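Local coordinates for protein alpha-fucosidase (Bifidobacterium bifidum, PDB 2EAE) that probably hydrolyses alpha-1,2-linked L-fucose from glycans, forming the catalytic domain of a longer bacterial 1,2-alpha-L-fucosidase, at residues 496-501 with 559-564; 503-508 with 575-580; 565-570 with 649-654; 680-685 with 704-709. The protein carries 1 engineered substitution. One frame throughout, in Å; residues are numbered along the deposited sequence.

Contact 1. Residues 496-501 with 559-564; sequences QSFSWG and TGVAYS. With GAL (beta-D-galactopyranose), chain B.
The ring of Y563 carries S499 CA over one face, 3.6 Å from the ring centroid and 18° off its normal, a CH-pi contact with the backbone of the neighbouring segment. F498 turns its ring differently: A562 O lies at its edge, in the plane, near F498 CE2. V561 CG1 comes in obliquely, 3.7 Å from F498 CZ. So does Y563 CB, 3.5 Å from F498 CE2. The F498 and Y563 side chains run past each other in opposite directions. The third ring, that of W500, works on the far side of the short helix 498-501, with galactose C5 over the centre of one face and S497 O over the other. Its CG is wedged between the backbone N and the carbonyl carbon (chi1 53°), which lays the indole along the sugar. In the family 95 catalytic domain, then, one short helix turns one side to strand 557-564 and presents W500 to the glycan pocket. S497 at the N-cap links its OG to S499 OG (3.0 Å). Water 1 spans the contact, donating to S499 O (2.7 Å) and hydrogen-bonded to Y563 OH (3.1 Å). F498 also stacks on the ring of W502, whose NE1 is hydrogen-bonded to V561 O.

Contact 2. Residues 503-508 with 575-580; sequences SPAAVP and NTYESS
Y577 and E578 reach across to the S503-A506 turn with quite different conformations. The tyrosine CG stands anti to the backbone N (chi1 168°), sending the ring outward until its OH donates to S503 OG at 2.7 Å; that oxygen lies at the ring edge, near its plane. E578 starts with CG anti to the carbonyl carbon and then bends at chi2 (-101°), folding its carboxylate over A505. There A505 N donates to E578 OE2 at 3.2 Å, meeting the oxygen from above the carboxylate plane, while A505 CB sits close, 3.3 Å from E578 CD. P504 crosses the glutamate chain at about a right angle, its CD 3.3 Å from E578 OE2. The pairing joins the starts of two helices of the catalytic domain: a type I turn, closed by A506 N to S503 O (2.9 Å), leads into helix 506-521, and N575 is the N-cap of helix 576-596. Its OD1 takes the N-H of E578 in a nearly straight bond (2.9 Å, 178°), fixing the backbone from which the bent side chain springs. The buried carboxylate also binds Y541 OH through OE1, and two nearby helix starts may ease its negative charge. Replaced by an alanine, E578 would probably leave the A505 N-H and the Y541 hydroxyl without their acceptor. A505 CB further touches Y577 CE2 at 4.0 Å, beside the tyrosine's polar tip.

Contact 3. Residues 565-570 with 649-654; sequences PEQGPL and IKEWYF. With GAL (beta-D-galactopyranose), chain B; FUL (beta-L-fucopyranose), chain D.
Q567 and E651 cross obliquely, their amide and carboxylate planes 38° apart, and Q567 NE2 donates to E651 OE1 at 2.9 Å. The donor comes from the syn side, 29° out of the carboxylate plane, whereas the acceptor lies almost in the amide plane. Q567 OE1 faces elsewhere, to the N of Q671, and E651 is shared, OE2 with S564 OG and OE1 in a salt bridge with R709. The W652 indole sits between E651 CG over one face and P569 CD over the other, 3.8 Å from W652 CE2, with Q567 CG at the edge in plane. G568 CA approaches W652 CZ2 to 3.6 Å, and a CB here would be expected to clash with the indole, which fits the glycine. F654 turns its edge to P569 CG (3.8 Å from F654 CZ). Water 3 ties W652 NE1 to Q567 O and P569 O. Just before Q567, and cis-linked to P565, E566 aims into the sugar pocket, where its OE1 lies 2.6 Å from galactose O2 and its OE2, equally near galactose O3, also takes N421 ND2. The corner before strand 569-573 lies between the loop holding 649-654 and helix 498-501, with helix 576-596 touching P565 and helix 699-710 Q567.

Contact 4. Residues 680-685 with 704-709; sequences SHLLGL and TSLRYR
H681 meets R709 in the polar half of this contact, the two side chains arriving from opposite directions. CE1 of the imidazole lies over one face of the guanidinium, 3.4 Å from both R709 NH1 and R709 NH2, with the planes 33° apart, so the groups are tilted rather than parallel. The histidine CG sits between its backbone N and carbonyl carbon (chi1 60°), which swings the ring toward the helix. R709 is bent at chi2 and chi3, and its NE is hydrogen-bonded to H678 O.

Two waters extend this polar set. Water 4, in plane at the imidazole edge, joins H681 NE2 (2.9 Å) to S705 OG (2.7 Å), an oxygen that also accepts from I649 N; water 2 accepts from S680 N and, weakly, from R709 NH1. With a leucine in place of H681, water 4 would probably be left with S705 OG but no imidazole nitrogen, and the R709 guanidinium would probably be freer to turn.

The apolar part is made of leucines. L682 lies slantwise over L706, L682 CD1 to L706 CD2 being 3.8 Å, and L682 CD2 touches S705 CB (3.8 Å), while L685 CD2 and L706 CD1 meet tip to tip at 3.9 Å. L682 CG also lies over one face of the H681 ring.

Segment 680-685, in the loop preceding helix 699-710, therefore packs back along that helix. S680 and L683 reach helix 576-596 from the loop, and from helix 699-710 L706 rests against helix 721-733.

All four contacts are largely buried within the family 95 catalytic domain, so the comparison is between kinds of interior. Contact 1, with partly exposed S499 and W500 beside the glycan, is aromatic and lacks a clear direct hydrogen bond. Contact 3 shares its sheet, strands 557-564 and 569-573 being neighbours, and both touch galactose, but contact 3 adds an amide-carboxylate bond. Contact 2, a meeting of helix starts away from the annotated sites, relies on direct polar bonds; N575 and T576 join it to contacts 1 and 3. Contact 4 divides into leucines and a water-linked polar patch, joined to contact 3 through water 2.

Contact 1. Residues 496-501 with 559-564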
# COMPACT_ATOMS: atom_id res chain seq x y z
N GLN A 496 -0.82 -19.17 13.06
CA GLN A 496 -1.18 -20.22 14.02
C GLN A 496 -2.51 -20.89 13.69
O GLN A 496 -2.77 -22.01 14.13
CB GLN A 496 -1.21 -19.65 15.42
CG GLN A 496 -2.35 -18.68 15.60
CD GLN A 496 -2.10 -17.76 16.73
OE1 GLN A 496 -2.23 -18.16 17.89
NE2 GLN A 496 -1.69 -16.52 16.41
N SER A 497 -3.37 -20.20 12.94
CA SER A 497 -4.54 -20.84 12.42
C SER A 497 -4.50 -20.85 10.91
O SER A 497 -4.16 -19.85 10.26
CB SER A 497 -5.81 -20.17 12.99
OG SER A 497 -6.97 -20.64 12.32
N PHE A 498 -4.84 -22.00 10.36
CA PHE A 498 -4.76 -22.21 8.91
C PHE A 498 -5.67 -21.30 8.07
O PHE A 498 -5.31 -20.93 6.94
CB PHE A 498 -5.01 -23.68 8.56
CG PHE A 498 -4.82 -24.00 7.08
CD1 PHE A 498 -3.55 -24.37 6.58
CD2 PHE A 498 -5.91 -23.91 6.18
CE1 PHE A 498 -3.38 -24.66 5.20
CE2 PHE A 498 -5.74 -24.20 4.82
CZ PHE A 498 -4.48 -24.57 4.33
N SER A 499 -6.83 -20.97 8.65
CA SER A 499 -7.92 -20.24 8.00
C SER A 499 -7.72 -18.73 7.97
O SER A 499 -8.66 -17.92 8.18
CB SER A 499 -9.22 -20.61 8.71
OG SER A 499 -9.05 -20.49 10.11
N TRP A 500 -6.47 -18.37 7.70
CA TRP A 500 -5.95 -17.01 7.40
C TRP A 500 -4.44 -17.10 7.38
O TRP A 500 -3.80 -16.38 6.61
CB TRP A 500 -6.37 -15.90 8.37
CG TRP A 500 -6.11 -16.18 9.81
CD1 TRP A 500 -7.02 -16.64 10.74
CD2 TRP A 500 -4.88 -16.00 10.51
NE1 TRP A 500 -6.41 -16.78 11.97
CE2 TRP A 500 -5.10 -16.38 11.85
CE3 TRP A 500 -3.60 -15.53 10.13
CZ2 TRP A 500 -4.08 -16.34 12.82
CZ3 TRP A 500 -2.58 -15.49 11.08
CH2 TRP A 500 -2.83 -15.90 12.42
N GLY A 501 -3.88 -17.99 8.21
CA GLY A 501 -2.42 -18.07 8.37
C GLY A 501 -1.61 -18.63 7.18
O GLY A 501 -0.42 -18.31 7.03
N THR A 559 -1.56 -25.92 -6.90
CA THR A 559 -0.53 -25.56 -5.92
C THR A 559 -0.63 -26.42 -4.66
O THR A 559 0.03 -26.13 -3.66
CB THR A 559 -0.61 -24.06 -5.51
OG1 THR A 559 -1.92 -23.74 -5.00
CG2 THR A 559 -0.30 -23.20 -6.68
N GLY A 560 -1.48 -27.45 -4.68
CA GLY A 560 -1.64 -28.30 -3.49
C GLY A 560 -2.43 -27.64 -2.38
O GLY A 560 -3.23 -26.74 -2.64
N VAL A 561 -2.22 -28.07 -1.14
CA VAL A 561 -3.05 -27.59 0.01
C VAL A 561 -3.25 -26.06 0.02
O VAL A 561 -2.29 -25.28 0.11
CB VAL A 561 -2.45 -28.02 1.34
CG1 VAL A 561 -3.36 -27.58 2.49
CG2 VAL A 561 -2.22 -29.52 1.36
N ALA A 562 -4.49 -25.63 -0.03
CA ALA A 562 -4.78 -24.21 -0.24
C ALA A 562 -5.87 -23.65 0.70
O ALA A 562 -6.71 -24.40 1.24
CB ALA A 562 -5.22 -24.02 -1.69
N TYR A 563 -5.85 -22.33 0.89
CA TYR A 563 -6.89 -21.60 1.60
C TYR A 563 -7.14 -20.34 0.80
O TYR A 563 -6.16 -19.66 0.39
CB TYR A 563 -6.45 -21.22 3.04
CG TYR A 563 -7.57 -20.56 3.80
CD1 TYR A 563 -8.77 -21.25 4.01
CD2 TYR A 563 -7.48 -19.24 4.25
CE1 TYR A 563 -9.81 -20.66 4.68
CE2 TYR A 563 -8.54 -18.63 4.93
CZ TYR A 563 -9.70 -19.35 5.13
OH TYR A 563 -10.77 -18.75 5.78
N SER A 564 -8.41 -20.01 0.57
CA SER A 564 -8.73 -18.78 -0.17
C SER A 564 -8.99 -17.65 0.82
O SER A 564 -9.94 -17.72 1.61
CB SER A 564 -9.93 -19.03 -1.12
OG SER A 564 -10.17 -17.90 -1.96
C1 GAL B . -8.24 -11.76 11.20
C2 GAL B . -7.56 -11.41 9.87
C3 GAL B . -6.49 -12.45 9.52
C4 GAL B . -5.52 -12.60 10.71
C5 GAL B . -6.32 -12.95 11.98
C6 GAL B . -5.39 -12.96 13.18
O2 GAL B . -8.48 -11.22 8.83
O3 GAL B . -5.79 -11.98 8.39
O4 GAL B . -4.85 -11.38 10.91
O5 GAL B . -7.28 -11.94 12.21
O6 GAL B . -6.09 -13.54 14.27
O HOH W 1 -11.21 -16.99 8.29

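Contact 2. Residues 503-508 with 575-580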
# COMPACT_ATOMS: atom_id res chain seq x y z
N SER A 503 -0.95 -18.91 3.27
CA SER A 503 -1.22 -18.21 2.02
C SER A 503 0.11 -18.00 1.31
O SER A 503 0.53 -16.85 1.15
CB SER A 503 -1.85 -16.85 2.33
OG SER A 503 -2.54 -16.27 1.20
N PRO A 504 0.76 -19.08 0.85
CA PRO A 504 2.09 -18.93 0.21
C PRO A 504 2.06 -18.12 -1.09
O PRO A 504 3.08 -17.51 -1.46
CB PRO A 504 2.53 -20.40 -0.04
CG PRO A 504 1.25 -21.14 -0.19
CD PRO A 504 0.35 -20.49 0.89
N ALA A 505 0.90 -18.02 -1.72
CA ALA A 505 0.77 -17.17 -2.92
C ALA A 505 0.85 -15.67 -2.59
O ALA A 505 0.89 -14.84 -3.50
CB ALA A 505 -0.50 -17.50 -3.68
N ALA A 506 0.96 -15.34 -1.29
CA ALA A 506 1.22 -13.95 -0.84
C ALA A 506 2.48 -13.40 -1.54
O ALA A 506 2.52 -12.27 -1.99
CB ALA A 506 1.37 -13.90 0.68
N VAL A 507 3.49 -14.23 -1.64
CA VAL A 507 4.77 -13.87 -2.30
C VAL A 507 4.64 -13.61 -3.81
O VAL A 507 4.98 -12.49 -4.22
CB VAL A 507 5.93 -14.83 -1.90
CG1 VAL A 507 7.28 -14.45 -2.64
CG2 VAL A 507 6.15 -14.76 -0.35
N PRO A 508 4.14 -14.59 -4.61
CA PRO A 508 3.73 -14.30 -5.99
C PRO A 508 2.96 -12.98 -6.09
O PRO A 508 3.27 -12.17 -6.94
CB PRO A 508 2.84 -15.52 -6.34
CG PRO A 508 3.52 -16.64 -5.66
CD PRO A 508 4.02 -16.04 -4.32
N ASN A 575 -6.71 -23.62 -5.60
CA ASN A 575 -7.90 -22.76 -5.68
C ASN A 575 -7.57 -21.68 -6.70
O ASN A 575 -6.43 -21.62 -7.19
CB ASN A 575 -8.35 -22.17 -4.30
CG ASN A 575 -7.28 -21.30 -3.62
OD1 ASN A 575 -6.43 -20.76 -4.28
ND2 ASN A 575 -7.33 -21.19 -2.28
N THR A 576 -8.55 -20.84 -7.01
CA THR A 576 -8.42 -19.85 -8.08
C THR A 576 -7.41 -18.75 -7.68
O THR A 576 -6.67 -18.26 -8.55
CB THR A 576 -9.75 -19.27 -8.40
OG1 THR A 576 -10.60 -20.36 -8.79
CG2 THR A 576 -9.65 -18.29 -9.59
N TYR A 577 -7.41 -18.41 -6.39
CA TYR A 577 -6.46 -17.44 -5.80
C TYR A 577 -5.04 -17.83 -6.15
O TYR A 577 -4.34 -17.11 -6.88
CB TYR A 577 -6.67 -17.41 -4.29
CG TYR A 577 -5.64 -16.69 -3.47
CD1 TYR A 577 -5.51 -15.30 -3.52
CD2 TYR A 577 -4.83 -17.39 -2.58
CE1 TYR A 577 -4.58 -14.62 -2.68
CE2 TYR A 577 -3.89 -16.74 -1.73
CZ TYR A 577 -3.78 -15.34 -1.82
OH TYR A 577 -2.87 -14.69 -1.01
N GLU A 578 -4.60 -19.00 -5.67
CA GLU A 578 -3.19 -19.42 -5.85
C GLU A 578 -2.89 -19.61 -7.34
O GLU A 578 -1.84 -19.22 -7.79
CB GLU A 578 -2.91 -20.72 -5.11
CG GLU A 578 -2.98 -20.63 -3.59
CD GLU A 578 -1.61 -20.52 -2.88
OE1 GLU A 578 -0.54 -20.95 -3.46
OE2 GLU A 578 -1.61 -20.04 -1.72
N SER A 579 -3.80 -20.24 -8.09
CA SER A 579 -3.51 -20.53 -9.51
C SER A 579 -3.40 -19.28 -10.40
O SER A 579 -2.57 -19.22 -11.31
CB SER A 579 -4.52 -21.52 -10.08
OG SER A 579 -4.30 -22.78 -9.44
N SER A 580 -4.27 -18.30 -10.13
CA SER A 580 -4.28 -17.01 -10.80
C SER A 580 -2.98 -16.25 -10.52
O SER A 580 -2.36 -15.63 -11.43
CB SER A 580 -5.51 -16.20 -10.29
OG SER A 580 -6.70 -16.72 -10.88

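Contact 3. Residues 565-570 with 649-654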
# COMPACT_ATOMS: atom_id res chain seq x y z
N PRO A 565 -8.13 -16.59 0.80
CA PRO A 565 -8.37 -15.55 1.81
C PRO A 565 -9.77 -14.94 1.68
O PRO A 565 -10.14 -14.49 0.56
CB PRO A 565 -7.30 -14.46 1.47
CG PRO A 565 -6.22 -15.19 0.67
CD PRO A 565 -7.01 -16.28 -0.10
N GLU A 566 -10.60 -14.90 2.72
CA GLU A 566 -10.44 -15.61 3.97
C GLU A 566 -11.81 -16.24 4.24
O GLU A 566 -12.48 -15.90 5.21
CB GLU A 566 -10.02 -14.66 5.11
CG GLU A 566 -8.59 -14.14 4.99
CD GLU A 566 -8.07 -13.38 6.23
OE1 GLU A 566 -8.80 -13.26 7.24
OE2 GLU A 566 -6.90 -12.93 6.21
N GLN A 567 -12.21 -17.15 3.35
CA GLN A 567 -13.49 -17.86 3.56
C GLN A 567 -13.37 -19.26 2.99
O GLN A 567 -12.39 -19.60 2.29
CB GLN A 567 -14.65 -17.07 2.95
CG GLN A 567 -14.73 -17.08 1.40
CD GLN A 567 -16.06 -16.56 0.82
OE1 GLN A 567 -17.03 -16.33 1.53
NE2 GLN A 567 -16.10 -16.40 -0.50
N GLY A 568 -14.36 -20.10 3.29
CA GLY A 568 -14.46 -21.37 2.61
C GLY A 568 -13.71 -22.48 3.29
O GLY A 568 -13.24 -22.31 4.44
N PRO A 569 -13.62 -23.64 2.61
CA PRO A 569 -13.03 -24.88 3.14
C PRO A 569 -11.50 -24.76 3.39
O PRO A 569 -10.81 -23.99 2.70
CB PRO A 569 -13.34 -25.91 2.04
CG PRO A 569 -14.51 -25.34 1.32
CD PRO A 569 -14.15 -23.86 1.26
N LEU A 570 -11.01 -25.49 4.40
CA LEU A 570 -9.62 -25.45 4.82
C LEU A 570 -8.82 -26.59 4.16
O LEU A 570 -9.03 -27.78 4.47
CB LEU A 570 -9.55 -25.50 6.37
CG LEU A 570 -9.71 -24.19 7.18
CD1 LEU A 570 -11.09 -23.54 7.15
CD2 LEU A 570 -9.30 -24.48 8.63
N ILE A 649 -17.10 -16.84 -11.88
CA ILE A 649 -15.78 -17.46 -11.79
C ILE A 649 -15.74 -18.27 -10.51
O ILE A 649 -16.06 -17.74 -9.43
CB ILE A 649 -14.66 -16.38 -11.78
CG1 ILE A 649 -14.70 -15.66 -13.14
CG2 ILE A 649 -13.28 -17.02 -11.41
CD1 ILE A 649 -13.51 -14.90 -13.54
N LYS A 650 -15.44 -19.56 -10.62
CA LYS A 650 -15.38 -20.41 -9.42
C LYS A 650 -14.24 -19.95 -8.50
O LYS A 650 -13.14 -19.62 -8.98
CB LYS A 650 -15.14 -21.87 -9.80
CG LYS A 650 -16.22 -22.54 -10.66
CD LYS A 650 -15.80 -23.98 -10.90
CE LYS A 650 -16.71 -24.62 -11.96
NZ LYS A 650 -16.25 -26.03 -12.16
N GLU A 651 -14.49 -19.92 -7.19
CA GLU A 651 -13.41 -19.63 -6.22
C GLU A 651 -12.66 -20.91 -5.88
O GLU A 651 -11.46 -20.88 -5.54
CB GLU A 651 -13.97 -18.97 -4.95
CG GLU A 651 -12.89 -18.37 -4.05
CD GLU A 651 -13.40 -17.45 -2.92
OE1 GLU A 651 -14.56 -16.97 -2.93
OE2 GLU A 651 -12.59 -17.13 -2.01
N TRP A 652 -13.38 -22.03 -5.94
CA TRP A 652 -12.79 -23.39 -5.76
C TRP A 652 -13.16 -24.31 -6.90
O TRP A 652 -14.28 -24.21 -7.47
CB TRP A 652 -13.22 -24.04 -4.40
CG TRP A 652 -13.00 -23.14 -3.22
CD1 TRP A 652 -11.88 -23.08 -2.45
CD2 TRP A 652 -13.90 -22.17 -2.69
NE1 TRP A 652 -12.00 -22.12 -1.50
CE2 TRP A 652 -13.23 -21.53 -1.61
CE3 TRP A 652 -15.20 -21.76 -3.03
CZ2 TRP A 652 -13.82 -20.50 -0.84
CZ3 TRP A 652 -15.80 -20.71 -2.26
CH2 TRP A 652 -15.09 -20.11 -1.17
N TYR A 653 -12.24 -25.21 -7.25
CA TYR A 653 -12.42 -26.04 -8.44
C TYR A 653 -13.60 -27.00 -8.32
O TYR A 653 -14.25 -27.27 -9.31
CB TYR A 653 -11.08 -26.69 -8.93
CG TYR A 653 -10.12 -25.59 -9.36
CD1 TYR A 653 -10.44 -24.76 -10.45
CD2 TYR A 653 -8.96 -25.32 -8.63
CE1 TYR A 653 -9.57 -23.68 -10.84
CE2 TYR A 653 -8.09 -24.27 -9.03
CZ TYR A 653 -8.42 -23.46 -10.11
OH TYR A 653 -7.59 -22.40 -10.44
N PHE A 654 -13.90 -27.49 -7.11
CA PHE A 654 -15.13 -28.33 -6.95
C PHE A 654 -16.47 -27.54 -6.82
O PHE A 654 -17.51 -28.12 -6.45
CB PHE A 654 -14.98 -29.21 -5.71
CG PHE A 654 -14.72 -28.42 -4.46
CD1 PHE A 654 -15.63 -27.45 -4.03
CD2 PHE A 654 -13.57 -28.61 -3.74
CE1 PHE A 654 -15.37 -26.67 -2.90
CE2 PHE A 654 -13.30 -27.85 -2.62
CZ PHE A 654 -14.22 -26.88 -2.19
C1 GAL B . -8.24 -11.76 11.20
C2 GAL B . -7.56 -11.41 9.87
C3 GAL B . -6.49 -12.45 9.52
C4 GAL B . -5.52 -12.60 10.71
C5 GAL B . -6.32 -12.95 11.98
C6 GAL B . -5.39 -12.96 13.18
O2 GAL B . -8.48 -11.22 8.83
O3 GAL B . -5.79 -11.98 8.39
O4 GAL B . -4.85 -11.38 10.91
O5 GAL B . -7.28 -11.94 12.21
O6 GAL B . -6.09 -13.54 14.27
C1 FUL D . -7.28 -9.54 6.41
C2 FUL D . -8.74 -9.09 6.21
O2 FUL D . -9.59 -10.25 6.10
C3 FUL D . -9.28 -8.15 7.32
O3 FUL D . -10.46 -7.48 6.84
C4 FUL D . -8.24 -7.10 7.70
O4 FUL D . -8.08 -6.28 6.54
C5 FUL D . -6.91 -7.77 8.05
C6 FUL D . -5.80 -6.78 8.39
O5 FUL D . -6.45 -8.52 6.94
O1 FUL D . -6.64 -9.92 5.17
O HOH W 2 -12.17 -14.50 -1.52
O HOH W 3 -10.78 -21.57 1.28

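Contact 4. Residues 680-685 with 704-709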
# COMPACT_ATOMS: atom_id res chain seq x y z
N SER A 680 -10.65 -13.10 -3.67
CA SER A 680 -9.33 -13.71 -3.95
C SER A 680 -9.26 -14.44 -5.29
O SER A 680 -8.16 -14.66 -5.85
CB SER A 680 -8.94 -14.61 -2.79
OG SER A 680 -8.75 -13.80 -1.62
N HIS A 681 -10.43 -14.80 -5.80
CA HIS A 681 -10.56 -15.46 -7.10
C HIS A 681 -10.61 -14.52 -8.29
O HIS A 681 -10.63 -14.98 -9.43
CB HIS A 681 -11.78 -16.40 -7.13
CG HIS A 681 -13.10 -15.72 -6.88
ND1 HIS A 681 -13.30 -14.82 -5.86
CD2 HIS A 681 -14.28 -15.83 -7.52
CE1 HIS A 681 -14.56 -14.42 -5.86
NE2 HIS A 681 -15.18 -15.02 -6.86
N LEU A 682 -10.62 -13.20 -8.05
CA LEU A 682 -10.74 -12.25 -9.17
C LEU A 682 -9.45 -11.47 -9.38
O LEU A 682 -9.44 -10.44 -10.09
CB LEU A 682 -11.89 -11.28 -8.91
CG LEU A 682 -13.26 -11.98 -8.74
CD1 LEU A 682 -14.38 -10.95 -8.65
CD2 LEU A 682 -13.50 -12.89 -9.96
N LEU A 683 -8.36 -11.96 -8.79
CA LEU A 683 -7.06 -11.29 -8.95
C LEU A 683 -6.50 -11.28 -10.40
O LEU A 683 -5.69 -10.42 -10.75
CB LEU A 683 -6.02 -11.77 -7.95
CG LEU A 683 -6.54 -11.73 -6.51
CD1 LEU A 683 -5.50 -12.29 -5.54
CD2 LEU A 683 -6.92 -10.26 -6.09
N GLY A 684 -6.96 -12.20 -11.23
CA GLY A 684 -6.61 -12.16 -12.65
C GLY A 684 -7.22 -10.99 -13.41
O GLY A 684 -6.70 -10.60 -14.46
N LEU A 685 -8.35 -10.47 -12.91
CA LEU A 685 -8.95 -9.27 -13.49
C LEU A 685 -8.28 -8.00 -12.97
O LEU A 685 -8.08 -7.03 -13.71
CB LEU A 685 -10.45 -9.20 -13.16
CG LEU A 685 -11.22 -7.91 -13.48
CD1 LEU A 685 -11.26 -7.54 -14.96
CD2 LEU A 685 -12.70 -7.96 -12.91
N THR A 704 -20.09 -11.17 -13.42
CA THR A 704 -21.09 -11.91 -12.61
C THR A 704 -20.62 -12.08 -11.17
O THR A 704 -21.40 -11.79 -10.24
CB THR A 704 -21.40 -13.28 -13.23
OG1 THR A 704 -21.98 -13.07 -14.53
CG2 THR A 704 -22.31 -14.15 -12.35
N SER A 705 -19.36 -12.53 -10.99
CA SER A 705 -18.74 -12.70 -9.67
C SER A 705 -18.72 -11.38 -8.90
O SER A 705 -19.11 -11.33 -7.70
CB SER A 705 -17.31 -13.25 -9.81
OG SER A 705 -17.32 -14.63 -10.20
N LEU A 706 -18.29 -10.31 -9.59
CA LEU A 706 -18.31 -8.96 -8.98
C LEU A 706 -19.69 -8.50 -8.55
O LEU A 706 -19.85 -7.97 -7.46
CB LEU A 706 -17.77 -7.89 -9.95
CG LEU A 706 -16.27 -7.81 -10.12
CD1 LEU A 706 -16.00 -6.79 -11.23
CD2 LEU A 706 -15.60 -7.38 -8.80
N ARG A 707 -20.69 -8.71 -9.40
CA ARG A 707 -22.05 -8.32 -9.05
C ARG A 707 -22.49 -9.03 -7.78
O ARG A 707 -22.98 -8.39 -6.87
CB ARG A 707 -23.03 -8.60 -10.20
CG ARG A 707 -22.98 -7.51 -11.29
CD ARG A 707 -24.08 -7.68 -12.36
NE ARG A 707 -23.94 -8.91 -13.14
CZ ARG A 707 -23.36 -9.00 -14.35
NH1 ARG A 707 -22.89 -7.92 -14.96
NH2 ARG A 707 -23.29 -10.18 -14.95
N TYR A 708 -22.26 -10.34 -7.68
CA TYR A 708 -22.63 -11.05 -6.46
C TYR A 708 -21.92 -10.55 -5.20
O TYR A 708 -22.50 -10.55 -4.13
CB TYR A 708 -22.40 -12.54 -6.60
CG TYR A 708 -23.47 -13.22 -7.42
CD1 TYR A 708 -24.82 -13.15 -7.05
CD2 TYR A 708 -23.12 -13.96 -8.55
CE1 TYR A 708 -25.81 -13.81 -7.81
CE2 TYR A 708 -24.10 -14.62 -9.32
CZ TYR A 708 -25.44 -14.53 -8.93
OH TYR A 708 -26.40 -15.19 -9.67
N ARG A 709 -20.65 -10.17 -5.36
CA ARG A 709 -19.81 -9.71 -4.26
C ARG A 709 -20.12 -8.26 -3.84
O ARG A 709 -19.65 -7.80 -2.80
CB ARG A 709 -18.33 -9.83 -4.66
CG ARG A 709 -17.71 -11.25 -4.38
CD ARG A 709 -17.52 -11.47 -2.83
NE ARG A 709 -16.35 -12.29 -2.53
CZ ARG A 709 -16.16 -13.57 -2.87
NH1 ARG A 709 -15.03 -14.14 -2.53
NH2 ARG A 709 -17.07 -14.30 -3.52
O HOH W 2 -12.17 -14.50 -1.52
O HOH W 4 -17.86 -15.55 -7.68